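PDB 3H9D: microtubule-associated protein 1A/1B, light chain 3, putative from Trypanosoma brucei, which probably acts in autophagy as a ubiquitin-like ATG8 protein that becomes attached to a membrane phospholipid such as phosphatidylethanolamine. Local coordinates for residues A[77-83]-A[109-115]; A[5-9]-A[34-38]. All blocks are in the same frame, centred on the assembly; numbering follows the deposited sequence.

Contact 1: residues A[77-83]-A[109-115]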
loop_
_atom_site.group_PDB
_atom_site.type_symbol
_atom_site.label_atom_id
_atom_site.label_comp_id
_atom_site.label_asym_id
_atom_site.label_seq_id
_atom_site.Cartn_x
_atom_site.Cartn_y
_atom_site.Cartn_z
ATOM N N SER A 77 5.381 -28.021 14.749
ATOM C CA SER A 77 4.753 -27.473 13.558
ATOM C C SER A 77 5.749 -26.852 12.593
ATOM O O SER A 77 6.670 -26.142 13.006
ATOM C CB SER A 77 3.692 -26.449 13.942
ATOM O OG SER A 77 2.549 -27.087 14.487
ATOM N N ALA A 78 5.553 -27.136 11.305
ATOM C CA ALA A 78 6.281 -26.472 10.237
ATOM C C ALA A 78 5.935 -24.984 10.158
ATOM O O ALA A 78 4.838 -24.559 10.542
ATOM C CB ALA A 78 6.012 -27.148 8.907
ATOM N N LEU A 79 6.896 -24.218 9.651
ATOM C CA LEU A 79 6.784 -22.793 9.423
ATOM C C LEU A 79 7.271 -22.525 8.015
ATOM O O LEU A 79 8.401 -22.887 7.663
ATOM C CB LEU A 79 7.634 -22.015 10.439
ATOM C CG LEU A 79 7.714 -20.480 10.405
ATOM C CD1 LEU A 79 6.321 -19.816 10.495
ATOM C CD2 LEU A 79 8.632 -19.987 11.534
ATOM N N PHE A 80 6.419 -21.900 7.204
ATOM C CA PHE A 80 6.767 -21.602 5.816
ATOM C C PHE A 80 6.970 -20.102 5.604
ATOM O O PHE A 80 6.362 -19.289 6.294
ATOM C CB PHE A 80 5.694 -22.158 4.862
ATOM C CG PHE A 80 5.398 -23.625 5.071
ATOM C CD1 PHE A 80 4.314 -24.024 5.843
ATOM C CD2 PHE A 80 6.205 -24.602 4.500
ATOM C CE1 PHE A 80 4.046 -25.368 6.052
ATOM C CE2 PHE A 80 5.941 -25.961 4.698
ATOM C CZ PHE A 80 4.865 -26.339 5.473
ATOM N N VAL A 81 7.833 -19.742 4.658
ATOM C CA VAL A 81 7.991 -18.335 4.277
ATOM C C VAL A 81 7.849 -18.121 2.777
ATOM O O VAL A 81 8.110 -19.015 1.985
ATOM C CB VAL A 81 9.295 -17.671 4.829
ATOM C CG1 VAL A 81 9.229 -17.544 6.356
ATOM C CG2 VAL A 81 10.556 -18.423 4.369
ATOM N N TYR A 82 7.411 -16.923 2.406
ATOM C CA TYR A 82 6.988 -16.630 1.046
ATOM C C TYR A 82 7.565 -15.288 0.616
ATOM O O TYR A 82 7.651 -14.365 1.423
ATOM C CB TYR A 82 5.445 -16.593 0.974
ATOM C CG TYR A 82 4.755 -17.839 1.511
ATOM C CD1 TYR A 82 4.347 -18.857 0.651
ATOM C CD2 TYR A 82 4.507 -17.999 2.877
ATOM C CE1 TYR A 82 3.711 -20.005 1.138
ATOM C CE2 TYR A 82 3.875 -19.147 3.373
ATOM C CZ TYR A 82 3.482 -20.141 2.497
ATOM O OH TYR A 82 2.865 -21.278 2.970
ATOM N N THR A 83 8.013 -15.207 -0.634
ATOM C CA THR A 83 8.220 -13.929 -1.302
ATOM C C THR A 83 7.524 -14.048 -2.647
ATOM O O THR A 83 7.448 -15.145 -3.202
ATOM C CB THR A 83 9.708 -13.551 -1.564
ATOM O OG1 THR A 83 10.587 -14.185 -0.625
ATOM C CG2 THR A 83 9.872 -12.050 -1.454
ATOM N N TYR A 109 10.038 -8.019 1.281
ATOM C CA TYR A 109 8.765 -8.333 1.937
ATOM C C TYR A 109 8.498 -9.828 1.945
ATOM O O TYR A 109 8.366 -10.457 0.898
ATOM C CB TYR A 109 7.599 -7.573 1.282
ATOM C CG TYR A 109 7.612 -6.101 1.589
ATOM C CD1 TYR A 109 8.499 -5.235 0.941
ATOM C CD2 TYR A 109 6.753 -5.573 2.537
ATOM C CE1 TYR A 109 8.522 -3.872 1.242
ATOM C CE2 TYR A 109 6.759 -4.213 2.833
ATOM C CZ TYR A 109 7.643 -3.369 2.187
ATOM O OH TYR A 109 7.639 -2.025 2.500
ATOM N N MET A 110 8.410 -10.393 3.137
ATOM C CA MET A 110 8.182 -11.825 3.267
ATOM C C MET A 110 6.896 -12.047 4.009
ATOM O O MET A 110 6.497 -11.202 4.798
ATOM C CB MET A 110 9.330 -12.499 4.022
ATOM C CG MET A 110 10.700 -12.238 3.434
ATOM S SD MET A 110 11.989 -13.102 4.334
ATOM C CE MET A 110 11.620 -14.805 3.910
ATOM N N LYS A 111 6.241 -13.169 3.726
ATOM C CA LYS A 111 5.102 -13.638 4.508
ATOM C C LYS A 111 5.496 -14.941 5.176
ATOM O O LYS A 111 6.391 -15.638 4.709
ATOM C CB LYS A 111 3.875 -13.874 3.617
ATOM C CG LYS A 111 3.474 -12.709 2.726
ATOM C CD LYS A 111 2.240 -11.994 3.244
ATOM C CE LYS A 111 2.598 -10.861 4.194
ATOM N NZ LYS A 111 1.383 -10.212 4.747
ATOM N N TYR A 112 4.823 -15.270 6.268
ATOM C CA TYR A 112 5.051 -16.533 6.960
ATOM C C TYR A 112 3.726 -17.197 7.313
ATOM O O TYR A 112 2.711 -16.526 7.538
ATOM C CB TYR A 112 5.925 -16.343 8.226
ATOM C CG TYR A 112 5.308 -15.428 9.268
ATOM C CD1 TYR A 112 4.510 -15.945 10.287
ATOM C CD2 TYR A 112 5.508 -14.046 9.227
ATOM C CE1 TYR A 112 3.925 -15.121 11.226
ATOM C CE2 TYR A 112 4.929 -13.210 10.185
ATOM C CZ TYR A 112 4.133 -13.761 11.163
ATOM O OH TYR A 112 3.548 -12.973 12.105
ATOM N N SER A 113 3.748 -18.525 7.365
ATOM C CA SER A 113 2.570 -19.291 7.732
ATOM C C SER A 113 2.987 -20.594 8.383
ATOM O O SER A 113 4.004 -21.179 8.011
ATOM C CB SER A 113 1.716 -19.585 6.489
ATOM O OG SER A 113 0.595 -20.376 6.829
ATOM N N GLY A 114 2.185 -21.049 9.344
ATOM C CA GLY A 114 2.281 -22.410 9.853
ATOM C C GLY A 114 1.427 -23.307 8.973
ATOM O O GLY A 114 1.085 -22.934 7.850
ATOM N N GLU A 115 1.068 -24.476 9.492
ATOM C CA GLU A 115 0.313 -25.465 8.730
ATOM C C GLU A 115 -1.194 -25.214 8.773
ATOM O O GLU A 115 -1.922 -25.725 7.936
ATOM C CB GLU A 115 0.652 -26.894 9.186
ATOM C CG GLU A 115 2.146 -27.206 9.135
ATOM C CD GLU A 115 2.475 -28.643 9.508
ATOM O OE1 GLU A 115 2.949 -28.884 10.647
ATOM O OE2 GLU A 115 2.268 -29.530 8.654
HETATM O O HOH W 1 1.518 -28.433 12.724
#
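Four backbone hydrogen bonds in two reciprocal pairs join strand 80-83 to strand 109-113: F80 N to S113 O at 2.6 Å with S113 N to F80 O at 2.9 Å, then Y82 N to K111 O at 2.8 Å with K111 N to Y82 O at 3.0 Å. F80-S113 and Y82-K111 are therefore antiparallel hydrogen-bonded pairs, and V81-Y112 between them is a non-hydrogen-bonded pair, its CA atoms 4.4 Å apart. The short axes approach to 4.4 Å at 151°. This is an antiparallel pairing inside the mixed sheet of the ubiquitin-like fold of ATG8 proteins; strand 108-113 is flanked on its other edge by strand 31-38. CA-H...O contacts run between the same backbones, such as Y112 CA to F80 O at 3.1 Å. Past the strand ends, A78 N donates to E115 OE1 at 3.2 Å, and a water bridges that carboxylate oxygen to S77 OG, lying 2.6 Å from E115 OE1, to which it donates, and 2.4 Å from S77 OG.

The two faces differ. V81 and Y112 point to the buried one, where V81 CG2 lies 3.8 Å from M110 CE and V81 CG1 lies 4.0 Å from Y112 CB; helix 60-71 packs there through V60, F63 and L67. L79 CD1 reaches Y112 CB at 4.2 Å. F80, Y82, K111 and S113 occupy the more open face. K111 NZ leaves this pairing to bond K38 O. The Y82 ring lies along the neighbouring strand and presents its edge to S113, with Y82 CE2 3.8 Å from S113 CB.

Contact 2: residues A[5-9]-A[34-38]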
loop_
_atom_site.group_PDB
_atom_site.type_symbol
_atom_site.label_atom_id
_atom_site.label_comp_id
_atom_site.label_asym_id
_atom_site.label_seq_id
_atom_site.Cartn_x
_atom_site.Cartn_y
_atom_site.Cartn_z
ATOM N N ASP A 5 -2.263 -7.511 0.529
ATOM C CA ASP A 5 -1.134 -6.595 0.494
ATOM C C ASP A 5 -0.492 -6.380 1.863
ATOM O O ASP A 5 -1.095 -6.674 2.904
ATOM C CB ASP A 5 -1.583 -5.260 -0.101
ATOM C CG ASP A 5 -2.031 -5.387 -1.545
ATOM O OD1 ASP A 5 -2.829 -4.537 -1.988
ATOM O OD2 ASP A 5 -1.580 -6.327 -2.240
ATOM N N SER A 6 0.735 -5.869 1.843
ATOM C CA SER A 6 1.500 -5.571 3.054
ATOM C C SER A 6 0.860 -4.461 3.904
ATOM O O SER A 6 0.638 -3.336 3.428
ATOM C CB SER A 6 2.936 -5.202 2.673
ATOM O OG SER A 6 3.648 -4.691 3.781
ATOM N N LYS A 7 0.564 -4.788 5.163
ATOM C CA LYS A 7 0.062 -3.799 6.113
ATOM C C LYS A 7 1.136 -2.777 6.473
ATOM O O LYS A 7 0.823 -1.613 6.765
ATOM C CB LYS A 7 -0.479 -4.462 7.381
ATOM C CG LYS A 7 -1.839 -5.142 7.240
ATOM C CD LYS A 7 -2.420 -5.388 8.626
ATOM C CE LYS A 7 -3.456 -6.499 8.641
ATOM N NZ LYS A 7 -3.401 -7.241 9.953
ATOM N N TYR A 8 2.395 -3.211 6.439
ATOM C CA TYR A 8 3.541 -2.327 6.707
ATOM C C TYR A 8 3.758 -1.297 5.595
ATOM O O TYR A 8 3.944 -0.110 5.856
ATOM C CB TYR A 8 4.837 -3.136 6.938
ATOM C CG TYR A 8 6.002 -2.282 7.400
ATOM C CD1 TYR A 8 6.277 -2.126 8.770
ATOM C CD2 TYR A 8 6.816 -1.614 6.480
ATOM C CE1 TYR A 8 7.329 -1.343 9.203
ATOM C CE2 TYR A 8 7.877 -0.829 6.899
ATOM C CZ TYR A 8 8.128 -0.695 8.266
ATOM O OH TYR A 8 9.178 0.088 8.700
ATOM N N LYS A 9 3.767 -1.752 4.349
ATOM C CA LYS A 9 3.870 -0.829 3.228
ATOM C C LYS A 9 2.806 0.281 3.312
ATOM O O LYS A 9 3.119 1.454 3.161
ATOM C CB LYS A 9 3.753 -1.588 1.917
ATOM C CG LYS A 9 3.946 -0.726 0.693
ATOM C CD LYS A 9 3.990 -1.560 -0.566
ATOM C CE LYS A 9 5.405 -1.900 -0.956
ATOM N NZ LYS A 9 5.469 -2.145 -2.429
ATOM N N ILE A 34 14.517 -6.740 6.202
ATOM C CA ILE A 34 13.427 -7.651 5.895
ATOM C C ILE A 34 12.139 -7.220 6.607
ATOM O O ILE A 34 12.154 -6.885 7.797
ATOM C CB ILE A 34 13.835 -9.137 6.244
ATOM C CG1 ILE A 34 14.478 -9.825 5.037
ATOM C CG2 ILE A 34 12.656 -9.972 6.712
ATOM C CD1 ILE A 34 15.937 -9.472 4.812
ATOM N N ILE A 35 11.036 -7.200 5.860
ATOM C CA ILE A 35 9.691 -7.039 6.454
ATOM C C ILE A 35 9.012 -8.415 6.478
ATOM O O ILE A 35 8.939 -9.090 5.459
ATOM C CB ILE A 35 8.806 -5.992 5.684
ATOM C CG1 ILE A 35 9.490 -4.623 5.603
ATOM C CG2 ILE A 35 7.389 -5.856 6.307
ATOM C CD1 ILE A 35 9.729 -3.961 6.942
ATOM N N CYS A 36 8.515 -8.820 7.640
ATOM C CA CYS A 36 7.985 -10.170 7.809
ATOM C C CYS A 36 6.586 -10.149 8.403
ATOM O O CYS A 36 6.411 -9.851 9.595
ATOM C CB CYS A 36 8.934 -10.993 8.689
ATOM S SG CYS A 36 9.007 -12.733 8.266
ATOM N N GLU A 37 5.586 -10.472 7.576
ATOM C CA GLU A 37 4.186 -10.368 8.004
ATOM C C GLU A 37 3.406 -11.670 7.826
ATOM O O GLU A 37 3.732 -12.461 6.971
ATOM C CB GLU A 37 3.505 -9.206 7.269
ATOM C CG GLU A 37 4.158 -7.837 7.528
ATOM C CD GLU A 37 3.587 -6.748 6.639
ATOM O OE1 GLU A 37 2.725 -5.979 7.113
ATOM O OE2 GLU A 37 3.979 -6.681 5.463
ATOM N N LYS A 38 2.388 -11.909 8.651
ATOM C CA LYS A 38 1.629 -13.154 8.526
ATOM C C LYS A 38 0.846 -13.221 7.218
ATOM O O LYS A 38 0.251 -12.225 6.793
ATOM C CB LYS A 38 0.704 -13.412 9.733
ATOM C CG LYS A 38 -0.528 -12.553 9.794
ATOM C CD LYS A 38 -1.532 -13.046 10.810
ATOM C CE LYS A 38 -2.520 -14.027 10.197
ATOM N NZ LYS A 38 -3.508 -14.469 11.209
#
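The polar part of this contact centres on one carboxylate. E37 OE2 accepts from S6 OG at 2.6 Å, and E37 OE1 accepts from Y8 N at 2.9 Å with an N-H...O angle of 141°. K7 N also lies near, 3.1 Å from E37 OE1. S6 OG has a second role within segment 5-9: it accepts from K9 N at 3.0 Å and 177°, which makes S6 the N-cap of helix 7-11. The S6 hydroxyl thus donates a hydrogen bond to E37 OE2 while accepting one from K9 N. An acidic group at this end faces backbone NH groups of the first helical turn, which lack acceptors from a preceding turn.

In ATG8 proteins a short N-terminal helical region is added to the ubiquitin-like core, and here helix 7-11 of that region is set beside strand 31-38. I35 and E37, two residues apart on the strand, both direct CA-to-CB toward the helix, whereas C36 between them is out of reach.

The apolar part is a CH-pi contact. I35 CD1 sits 3.7 Å from the centroid of the Y8 ring and 15° off the ring normal, so the methyl group is over the face; its closest ring atom, Y8 CE2, is 3.6 Å away. Y8 also stacks with H12 and touches K51 of strand 51-55. The segments bury 207 Å² together, with CA atoms no closer than 7.4 Å (S6-E37), as expected where side chains span the gap. At the outer end, D5 OD1 forms a salt bridge with K100 NZ of the second subunit.

In the fold
Strand 108-113 belongs to contact 1 and strand 31-38 to contact 2, and the two are parallel neighbours in one sheet. Their join is direct: M110 N lies 2.7 Å from I35 O and M110 O lies 3.0 Å from E37 N, both probable hydrogen bonds. The contact centres are 12 Å apart. Side chains connect them too, with Y109 CE2 3.3 Å from S6 OG and a cation-pi contact between Y109 and K9. Along the sequence the two follow one another, both segments of contact 2 preceding those of contact 1. A bound calcium ion lies about 8 Å from the Y112 side chain, and the E37 side chain is about 11 Å from a calcium ion, too far for either to be a ligand.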